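Local coordinates for protein polyketide biosynthesis 3-hydroxy-3-methylglutaryl-ACP synthase PksG (Bacillus subtilis, PDB 4YXT) that catalyses the aldol condensation of an acetyl group carried by AcpK with a beta-ketothioester polyketide intermediate on PksL during bacillaene biosynthesis, at residues 2-8 / 175-181; 37-43 / 165-170; 72-76 / 133-139. The protein carries 1 engineered substitution. All blocks are in the same frame, centred on the assembly; numbering follows the deposited sequence.

Contact 1: residues 2-8 / 175-181; sequences VSAGIEA and VLVGENP
The carboxylate of Glu7 reaches the turn that follows strand 175-178 and takes the backbone N-H of Asn180: OE2 lies 2.8 Å from Asn180 N, with an angle of 160° at the hydrogen, and uses its anti lone pair. Glu179 N is also close to this oxygen, but its angle is too poor for a bond. CG sits beside the backbone N (chi1 -59°) and the chain runs extended beyond it; Glu7 CD lies 3.6 Å from Gly178 CA, so the carboxylate rests directly on the glycine backbone.

Around this group the two strands pair antiparallel. Gly178 N donates to Gly5 O at 3.0 Å, whereas the return bond from Gly5 N to Gly178 O is weak. Glu7 N to Leu176 O and Leu176 N to Ala8 O, each also 3.0 Å, show that Glu7 and Ala8 both face Leu176. This is a classic beta bulge, and it shifts the register by one residue after Ile6. Strands 5-12 and 170-178 are adjacent in the large mixed sheet of this thiolase-like protein.

The Gly5 backbone lies in a region open to glycine, and the Pro181 ring presses on it, Pro181 CB lying 3.4 Å from Gly5 C. On the face with Ile6 and Val177, Ile6 CG1 meets Val175 CG1 at 3.6 Å, the two side chains running obliquely past each other, while helix 116-130 supplies Phe121 to Ile6.

Outside the two segments, Lys137 NZ forms a salt bridge with Glu7 OE1, and Glu179 OE2 accepts from Gly135 N and Gln131 NE2. With a lysine on one oxygen and a backbone amide on the other, the buried Glu7 carboxylate is gripped through both oxygens, and its negative charge is probably stabilised.

Contact 2: residues 37-43 / 165-170; sequences LLMKEKA and EPSAGA
Leu37 turns a methyl onto the ring of Pro166 at the end of helix 31-37; Leu37 CD1 lies 4.3 Å from Pro166 CG, a loose apolar touch. The helix ends there, and the chain turns toward strand 41-43.

Met39 comes next and points at the opposite segment. Its CG lies 3.6 Å from Ser167 OG, and the bends at chi2 and chi3 bring the terminal methyl back near the same oxygen. The Met39 side chain is about 10 Å from that of His250, the proton donor/acceptor assigned by similarity, so the contact is close to that residue but does not touch it.

Glu41 joins in through its backbone. A water donates to Glu41 O at 2.9 Å and to Pro166 O at 3.0 Å, bridging two carbonyls that cannot bond to one another directly.

Lys42 provides the direct polar link. CG stands between the backbone N and the carbonyl carbon (chi1 61°), and from there the extended chain passes the Pro166 carbonyl until NZ donates to Glu165 O at 2.7 Å, tilted 22° from the carbonyl plane. Tyr367 OH also bonds to NZ and to Glu165 OE2; the latter oxygen is 4.8 Å from Lys42 NZ, too far for a salt bridge. Ala43 CB comes within 3.1 Å of Ala170 O, a short methyl-to-carbonyl contact at the start of strand 170-178.

The facing loop, with an inverse gamma turn centred on Ala168, connects helix 161-164 to strand 170-178 of the large sheet. Strand 41-43 belongs instead to the small three-stranded sheet, beside strand 16-19. Helix 20-27 packs on both segments, with Val20 touching Lys42 and Pro166, while helix 291-294 places Val294 against Ala43.

Contact 3: residues 72-76 / 133-139; sequences DRIEL and SPGAKAL
Glu75 and Ser133 meet through their polar ends: Ser133 OG donates to Glu75 OE1 at 2.6 Å, arriving on the syn side of the carboxylate and 17° out of its plane. Ser133 OG stands anti to its own nitrogen (chi1 -168°), which swings the hydroxyl toward the glutamate. OE1 also forms a salt bridge with Arg234 NH2 and a hydrogen bond with Tyr193 OH, and Arg234 NH1 bonds Ser133 OG, all three from the second subunit, so this pair belongs to the dimer interface.

Arg73 reaches out beside the type II turn of 133-136, with Gly135 O at the edge of its guanidinium, near the plane; this is a contact only, closest through Arg73 CD at 3.3 Å. Ile74 and Lys137 cross at about a right angle, Ile74 CD1 lying 4.1 Å from Lys137 CB, while Ile74 CG2 packs on Leu139 CB. Leu76 CB lies 3.7 Å from Ala138 CB.

Between the backbones, Arg73 O accepts from Lys137 N, Lys137 O from Glu75 N, and Leu76 O from Leu139 N, the last at 2.9 Å. Ile74 and Lys137 form a parallel bridge; the directions of the short segments 74-76 and 137-139 differ by 66°.

Strand 74-80 runs between 106-111 and 137-145 in the large sheet. Helix 116-130 meets Leu76 through Phe127 and Ala138 through Ala124, and Met123 of the second subunit adds to the cover on Leu76.

Overall arrangement
Contacts 1 and 3 are neighbouring parts of the large mixed sheet, with centres about 10 Å apart. Strands 74-80, 137-145, 170-178 and 5-12 lie side by side in that order, and the two contacts meet where 137-145 adjoins 170-178. Contact 2 lies on the opposite side of the chain's centre, about 30 Å from contact 1 and 35 Å from contact 3 between centres, where the small sheet meets the loop entering strand 170-178. That strand therefore links contact 2 at its start to contact 1 at its end. Along the chain, 2-8, 37-43, 72-76, 133-139, 165-170 and 175-181 follow one another, so the pairings enclose each other successively, drawing the N-terminal thiolase-like family region together.

Contact 1: residues 2-8 / 175-181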
loop_
_atom_site.group_PDB
_atom_site.type_symbol
_atom_site.label_atom_id
_atom_site.label_comp_id
_atom_site.label_asym_id
_atom_site.label_seq_id
_atom_site.Cartn_x
_atom_site.Cartn_y
_atom_site.Cartn_z
ATOM N N VAL A 2 11.753 -5.370 22.650
ATOM C CA VAL A 2 12.703 -5.362 21.531
ATOM C C VAL A 2 12.942 -3.949 20.960
ATOM O O VAL A 2 12.059 -3.115 20.994
ATOM C CB VAL A 2 12.191 -6.303 20.416
ATOM C CG1 VAL A 2 10.984 -5.694 19.758
ATOM C CG2 VAL A 2 13.256 -6.584 19.379
ATOM N N SER A 3 14.154 -3.693 20.470
ATOM C CA SER A 3 14.464 -2.416 19.843
ATOM C C SER A 3 14.021 -2.545 18.404
ATOM O O SER A 3 14.028 -3.666 17.866
ATOM C CB SER A 3 15.961 -2.110 19.899
ATOM O OG SER A 3 16.448 -2.078 21.234
ATOM N N ALA A 4 13.654 -1.411 17.791
ATOM C CA ALA A 4 13.272 -1.371 16.374
ATOM C C ALA A 4 13.715 -0.090 15.658
ATOM O O ALA A 4 13.737 0.996 16.219
ATOM C CB ALA A 4 11.771 -1.603 16.216
ATOM N N GLY A 5 14.110 -0.277 14.412
ATOM C CA GLY A 5 14.295 0.808 13.492
ATOM C C GLY A 5 15.327 0.474 12.466
ATOM O O GLY A 5 15.413 -0.658 12.026
ATOM N N ILE A 6 16.113 1.473 12.083
ATOM C CA ILE A 6 16.951 1.357 10.897
ATOM C C ILE A 6 18.325 0.734 11.247
ATOM O O ILE A 6 19.071 1.287 12.027
ATOM C CB ILE A 6 17.113 2.735 10.177
ATOM C CG1 ILE A 6 15.753 3.355 9.859
ATOM C CG2 ILE A 6 17.998 2.623 8.972
ATOM C CD1 ILE A 6 15.806 4.728 9.187
ATOM N N GLU A 7 18.649 -0.386 10.604
ATOM C CA GLU A 7 19.984 -0.989 10.644
ATOM C C GLU A 7 20.853 -0.443 9.524
ATOM O O GLU A 7 22.051 -0.281 9.664
ATOM C CB GLU A 7 19.880 -2.522 10.552
ATOM C CG GLU A 7 19.046 -3.069 11.694
ATOM C CD GLU A 7 19.045 -4.580 11.769
ATOM O OE1 GLU A 7 19.332 -5.239 10.753
ATOM O OE2 GLU A 7 18.748 -5.114 12.838
ATOM N N ALA A 8 20.251 -0.106 8.398
ATOM C CA ALA A 8 21.063 0.354 7.312
ATOM C C ALA A 8 20.128 1.074 6.337
ATOM O O ALA A 8 18.972 0.734 6.281
ATOM C CB ALA A 8 21.754 -0.837 6.665
ATOM N N VAL A 175 15.565 1.133 3.012
ATOM C CA VAL A 175 15.759 1.154 4.431
ATOM C C VAL A 175 15.542 -0.283 4.948
ATOM O O VAL A 175 14.449 -0.823 4.799
ATOM C CB VAL A 175 14.714 2.078 5.103
ATOM C CG1 VAL A 175 14.800 2.014 6.619
ATOM C CG2 VAL A 175 14.793 3.553 4.681
ATOM N N LEU A 176 16.571 -0.853 5.592
ATOM C CA LEU A 176 16.528 -2.123 6.275
ATOM C C LEU A 176 16.182 -1.951 7.726
ATOM O O LEU A 176 16.852 -1.247 8.424
ATOM C CB LEU A 176 17.908 -2.784 6.217
ATOM C CG LEU A 176 17.992 -4.231 6.730
ATOM C CD1 LEU A 176 17.355 -5.241 5.780
ATOM C CD2 LEU A 176 19.456 -4.572 6.979
ATOM N N VAL A 177 15.132 -2.622 8.177
ATOM C CA VAL A 177 14.538 -2.403 9.457
ATOM C C VAL A 177 14.679 -3.719 10.217
ATOM O O VAL A 177 14.441 -4.835 9.670
ATOM C CB VAL A 177 13.055 -1.975 9.320
ATOM C CG1 VAL A 177 12.401 -1.763 10.662
ATOM C CG2 VAL A 177 12.918 -0.711 8.459
ATOM N N GLY A 178 15.094 -3.598 11.471
ATOM C CA GLY A 178 15.479 -4.766 12.242
ATOM C C GLY A 178 15.578 -4.557 13.729
ATOM O O GLY A 178 15.243 -3.482 14.251
ATOM N N GLU A 179 16.046 -5.596 14.416
ATOM C CA GLU A 179 16.104 -5.565 15.867
ATOM C C GLU A 179 17.387 -4.947 16.424
ATOM O O GLU A 179 17.449 -4.676 17.593
ATOM C CB GLU A 179 15.854 -6.978 16.418
ATOM C CG GLU A 179 14.528 -7.600 15.944
ATOM C CD GLU A 179 14.374 -9.032 16.411
ATOM O OE1 GLU A 179 15.353 -9.537 17.006
ATOM O OE2 GLU A 179 13.300 -9.653 16.213
ATOM N N ASN A 180 18.376 -4.649 15.592
ATOM C CA ASN A 180 19.584 -3.925 16.052
ATOM C C ASN A 180 19.810 -2.582 15.365
ATOM O O ASN A 180 20.752 -2.432 14.616
ATOM C CB ASN A 180 20.853 -4.785 15.869
ATOM C CG ASN A 180 22.082 -4.110 16.459
ATOM O OD1 ASN A 180 21.977 -3.335 17.448
ATOM N ND2 ASN A 180 23.256 -4.364 15.853
ATOM N N PRO A 181 18.959 -1.589 15.647
ATOM C CA PRO A 181 18.897 -0.376 14.843
ATOM C C PRO A 181 19.925 0.729 15.252
ATOM O O PRO A 181 19.574 1.749 15.886
ATOM C CB PRO A 181 17.453 0.066 15.094
ATOM C CG PRO A 181 17.260 -0.269 16.534
ATOM C CD PRO A 181 17.877 -1.613 16.656
#

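Contact 2: residues 37-43 / 165-170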
loop_
_atom_site.group_PDB
_atom_site.type_symbol
_atom_site.label_atom_id
_atom_site.label_comp_id
_atom_site.label_asym_id
_atom_site.label_seq_id
_atom_site.Cartn_x
_atom_site.Cartn_y
_atom_site.Cartn_z
ATOM N N LEU A 37 13.921 28.770 -3.945
ATOM C CA LEU A 37 13.782 27.285 -3.889
ATOM C C LEU A 37 14.910 26.571 -3.098
ATOM O O LEU A 37 14.658 25.651 -2.291
ATOM C CB LEU A 37 13.804 26.731 -5.289
ATOM C CG LEU A 37 12.820 27.371 -6.261
ATOM C CD1 LEU A 37 12.982 26.713 -7.618
ATOM C CD2 LEU A 37 11.385 27.256 -5.737
ATOM N N LEU A 38 16.148 27.011 -3.342
ATOM C CA LEU A 38 17.355 26.477 -2.712
ATOM C C LEU A 38 17.696 25.105 -3.267
ATOM O O LEU A 38 17.939 24.173 -2.514
ATOM C CB LEU A 38 17.226 26.408 -1.181
ATOM C CG LEU A 38 16.943 27.658 -0.348
ATOM C CD1 LEU A 38 16.959 27.330 1.149
ATOM C CD2 LEU A 38 17.876 28.831 -0.586
ATOM N N MET A 39 17.699 24.981 -4.576
ATOM C CA MET A 39 17.953 23.706 -5.250
ATOM C C MET A 39 19.134 23.840 -6.222
ATOM O O MET A 39 19.407 24.919 -6.691
ATOM C CB MET A 39 16.676 23.248 -5.949
ATOM C CG MET A 39 15.547 22.927 -4.954
ATOM S SD MET A 39 15.951 21.742 -3.620
ATOM C CE MET A 39 15.039 20.304 -4.198
ATOM N N LYS A 40 19.863 22.757 -6.490
ATOM C CA LYS A 40 21.054 22.850 -7.365
ATOM C C LYS A 40 21.063 21.809 -8.427
ATOM O O LYS A 40 21.463 22.090 -9.525
ATOM C CB LYS A 40 22.374 22.748 -6.575
ATOM C CG LYS A 40 22.419 23.552 -5.282
ATOM C CD LYS A 40 23.456 23.007 -4.325
ATOM C CE LYS A 40 24.861 23.496 -4.671
ATOM N NZ LYS A 40 25.843 23.101 -3.595
ATOM N N GLU A 41 20.663 20.589 -8.109
ATOM C CA GLU A 41 20.636 19.568 -9.101
ATOM C C GLU A 41 19.359 18.790 -8.929
ATOM O O GLU A 41 18.791 18.748 -7.872
ATOM C CB GLU A 41 21.847 18.632 -8.948
ATOM C CG GLU A 41 23.203 19.336 -8.937
ATOM C CD GLU A 41 24.314 18.489 -8.328
ATOM O OE1 GLU A 41 24.067 17.769 -7.335
ATOM O OE2 GLU A 41 25.455 18.548 -8.825
ATOM N N LYS A 42 18.885 18.219 -10.014
ATOM C CA LYS A 42 17.841 17.208 -9.932
ATOM C C LYS A 42 18.333 15.979 -10.680
ATOM O O LYS A 42 18.926 16.120 -11.761
ATOM C CB LYS A 42 16.532 17.728 -10.500
ATOM C CG LYS A 42 16.543 18.126 -11.983
ATOM C CD LYS A 42 15.134 18.576 -12.345
ATOM C CE LYS A 42 14.885 18.533 -13.845
ATOM N NZ LYS A 42 13.413 18.584 -14.096
ATOM N N ALA A 43 18.129 14.798 -10.097
ATOM C CA ALA A 43 18.258 13.556 -10.832
ATOM C C ALA A 43 17.234 13.497 -11.940
ATOM O O ALA A 43 16.129 13.998 -11.787
ATOM C CB ALA A 43 18.047 12.386 -9.892
ATOM N N GLU A 165 9.547 22.606 -12.125
ATOM C CA GLU A 165 10.461 21.814 -12.931
ATOM C C GLU A 165 11.889 21.674 -12.388
ATOM O O GLU A 165 12.493 20.628 -12.524
ATOM C CB GLU A 165 10.522 22.414 -14.310
ATOM C CG GLU A 165 11.268 21.584 -15.302
ATOM C CD GLU A 165 11.613 22.372 -16.573
ATOM O OE1 GLU A 165 11.403 23.610 -16.606
ATOM O OE2 GLU A 165 12.107 21.735 -17.523
ATOM N N PRO A 166 12.443 22.730 -11.790
ATOM C CA PRO A 166 13.764 22.563 -11.216
ATOM C C PRO A 166 13.854 21.640 -9.991
ATOM O O PRO A 166 14.958 21.264 -9.607
ATOM C CB PRO A 166 14.154 24.004 -10.811
ATOM C CG PRO A 166 13.202 24.887 -11.510
ATOM C CD PRO A 166 11.949 24.100 -11.597
ATOM N N SER A 167 12.734 21.314 -9.349
ATOM C CA SER A 167 12.773 20.413 -8.157
ATOM C C SER A 167 12.199 19.001 -8.419
ATOM O O SER A 167 12.150 18.182 -7.513
ATOM C CB SER A 167 11.991 21.049 -7.000
ATOM O OG SER A 167 12.479 22.366 -6.736
ATOM N N ALA A 168 11.754 18.748 -9.650
ATOM C CA ALA A 168 10.985 17.583 -9.984
ATOM C C ALA A 168 11.928 16.414 -10.206
ATOM O O ALA A 168 12.326 16.157 -11.334
ATOM C CB ALA A 168 10.162 17.855 -11.248
ATOM N N GLY A 169 12.264 15.680 -9.147
ATOM C CA GLY A 169 13.264 14.638 -9.258
ATOM C C GLY A 169 12.887 13.175 -9.435
ATOM O O GLY A 169 11.750 12.817 -9.770
ATOM N N ALA A 170 13.901 12.333 -9.260
ATOM C CA ALA A 170 13.798 10.888 -9.366
ATOM C C ALA A 170 14.797 10.291 -8.377
ATOM O O ALA A 170 15.946 10.708 -8.309
ATOM C CB ALA A 170 14.150 10.417 -10.751
HETATM O O HOH W 1 16.332 20.216 -7.201
#

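Contact 3: residues 72-76 / 133-139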
loop_
_atom_site.group_PDB
_atom_site.type_symbol
_atom_site.label_atom_id
_atom_site.label_comp_id
_atom_site.label_asym_id
_atom_site.label_seq_id
_atom_site.Cartn_x
_atom_site.Cartn_y
_atom_site.Cartn_z
ATOM N N ASP A 72 18.514 -13.895 4.299
ATOM C CA ASP A 72 17.335 -14.729 4.424
ATOM C C ASP A 72 16.391 -14.372 5.560
ATOM O O ASP A 72 15.284 -14.811 5.558
ATOM C CB ASP A 72 17.712 -16.184 4.473
ATOM C CG ASP A 72 18.028 -16.737 3.101
ATOM O OD1 ASP A 72 17.835 -16.042 2.056
ATOM O OD2 ASP A 72 18.454 -17.903 3.057
ATOM N N ARG A 73 16.789 -13.525 6.498
ATOM C CA ARG A 73 15.821 -13.042 7.486
ATOM C C ARG A 73 14.939 -11.848 7.013
ATOM O O ARG A 73 14.018 -11.447 7.760
ATOM C CB ARG A 73 16.514 -12.732 8.824
ATOM C CG ARG A 73 16.988 -13.961 9.573
ATOM C CD ARG A 73 17.735 -13.542 10.824
ATOM N NE ARG A 73 17.521 -14.481 11.935
ATOM C CZ ARG A 73 18.283 -15.546 12.199
ATOM N NH1 ARG A 73 19.343 -15.841 11.439
ATOM N NH2 ARG A 73 17.986 -16.326 13.236
ATOM N N ILE A 74 15.205 -11.267 5.833
ATOM C CA ILE A 74 14.283 -10.261 5.310
ATOM C C ILE A 74 12.973 -11.006 5.051
ATOM O O ILE A 74 12.912 -11.816 4.122
ATOM C CB ILE A 74 14.590 -9.625 3.921
ATOM C CG1 ILE A 74 16.019 -9.133 3.714
ATOM C CG2 ILE A 74 13.620 -8.459 3.690
ATOM C CD1 ILE A 74 16.575 -8.268 4.779
ATOM N N GLU A 75 11.946 -10.734 5.831
ATOM C CA GLU A 75 10.638 -11.335 5.588
ATOM C C GLU A 75 9.455 -10.397 5.244
ATOM O O GLU A 75 8.348 -10.859 5.133
ATOM C CB GLU A 75 10.286 -12.099 6.805
ATOM C CG GLU A 75 11.030 -13.388 6.824
ATOM C CD GLU A 75 10.896 -14.041 8.143
ATOM O OE1 GLU A 75 9.800 -13.934 8.758
ATOM O OE2 GLU A 75 11.900 -14.606 8.557
ATOM N N LEU A 76 9.712 -9.097 5.118
ATOM C CA LEU A 76 8.741 -8.105 4.686
ATOM C C LEU A 76 9.421 -7.225 3.679
ATOM O O LEU A 76 10.424 -6.629 3.993
ATOM C CB LEU A 76 8.277 -7.290 5.900
ATOM C CG LEU A 76 7.272 -6.158 5.738
ATOM C CD1 LEU A 76 5.968 -6.631 5.134
ATOM C CD2 LEU A 76 6.978 -5.560 7.106
ATOM N N SER A 133 7.722 -12.794 14.244
ATOM C CA SER A 133 8.761 -13.548 13.582
ATOM C C SER A 133 10.112 -13.114 14.183
ATOM O O SER A 133 10.829 -12.327 13.575
ATOM C CB SER A 133 8.689 -13.242 12.081
ATOM O OG SER A 133 9.478 -14.132 11.285
ATOM N N PRO A 134 10.447 -13.612 15.399
ATOM C CA PRO A 134 11.688 -13.219 16.115
ATOM C C PRO A 134 12.903 -13.322 15.258
ATOM O O PRO A 134 13.072 -14.303 14.583
ATOM C CB PRO A 134 11.794 -14.256 17.257
ATOM C CG PRO A 134 10.355 -14.663 17.493
ATOM C CD PRO A 134 9.674 -14.632 16.145
ATOM N N GLY A 135 13.733 -12.286 15.250
ATOM C CA GLY A 135 14.932 -12.291 14.445
ATOM C C GLY A 135 14.712 -11.735 13.030
ATOM O O GLY A 135 15.691 -11.405 12.350
ATOM N N ALA A 136 13.457 -11.582 12.585
ATOM C CA ALA A 136 13.207 -11.207 11.152
ATOM C C ALA A 136 13.551 -9.743 10.867
ATOM O O ALA A 136 13.676 -8.920 11.737
ATOM C CB ALA A 136 11.773 -11.502 10.731
ATOM N N LYS A 137 13.680 -9.411 9.608
ATOM C CA LYS A 137 13.947 -8.031 9.242
ATOM C C LYS A 137 12.903 -7.643 8.189
ATOM O O LYS A 137 12.167 -8.494 7.661
ATOM C CB LYS A 137 15.382 -7.960 8.703
ATOM C CG LYS A 137 16.445 -8.068 9.754
ATOM C CD LYS A 137 17.664 -8.838 9.312
ATOM C CE LYS A 137 18.984 -8.203 9.718
ATOM N NZ LYS A 137 19.141 -7.972 11.182
ATOM N N ALA A 138 12.823 -6.367 7.908
ATOM C CA ALA A 138 12.015 -5.855 6.819
ATOM C C ALA A 138 12.888 -4.936 6.004
ATOM O O ALA A 138 13.775 -4.241 6.526
ATOM C CB ALA A 138 10.830 -5.074 7.385
ATOM N N LEU A 139 12.588 -4.888 4.721
ATOM C CA LEU A 139 13.147 -3.948 3.800
ATOM C C LEU A 139 12.017 -3.048 3.250
ATOM O O LEU A 139 11.008 -3.536 2.782
ATOM C CB LEU A 139 13.776 -4.730 2.681
ATOM C CG LEU A 139 14.586 -3.956 1.664
ATOM C CD1 LEU A 139 15.715 -3.102 2.249
ATOM C CD2 LEU A 139 15.144 -4.979 0.743
#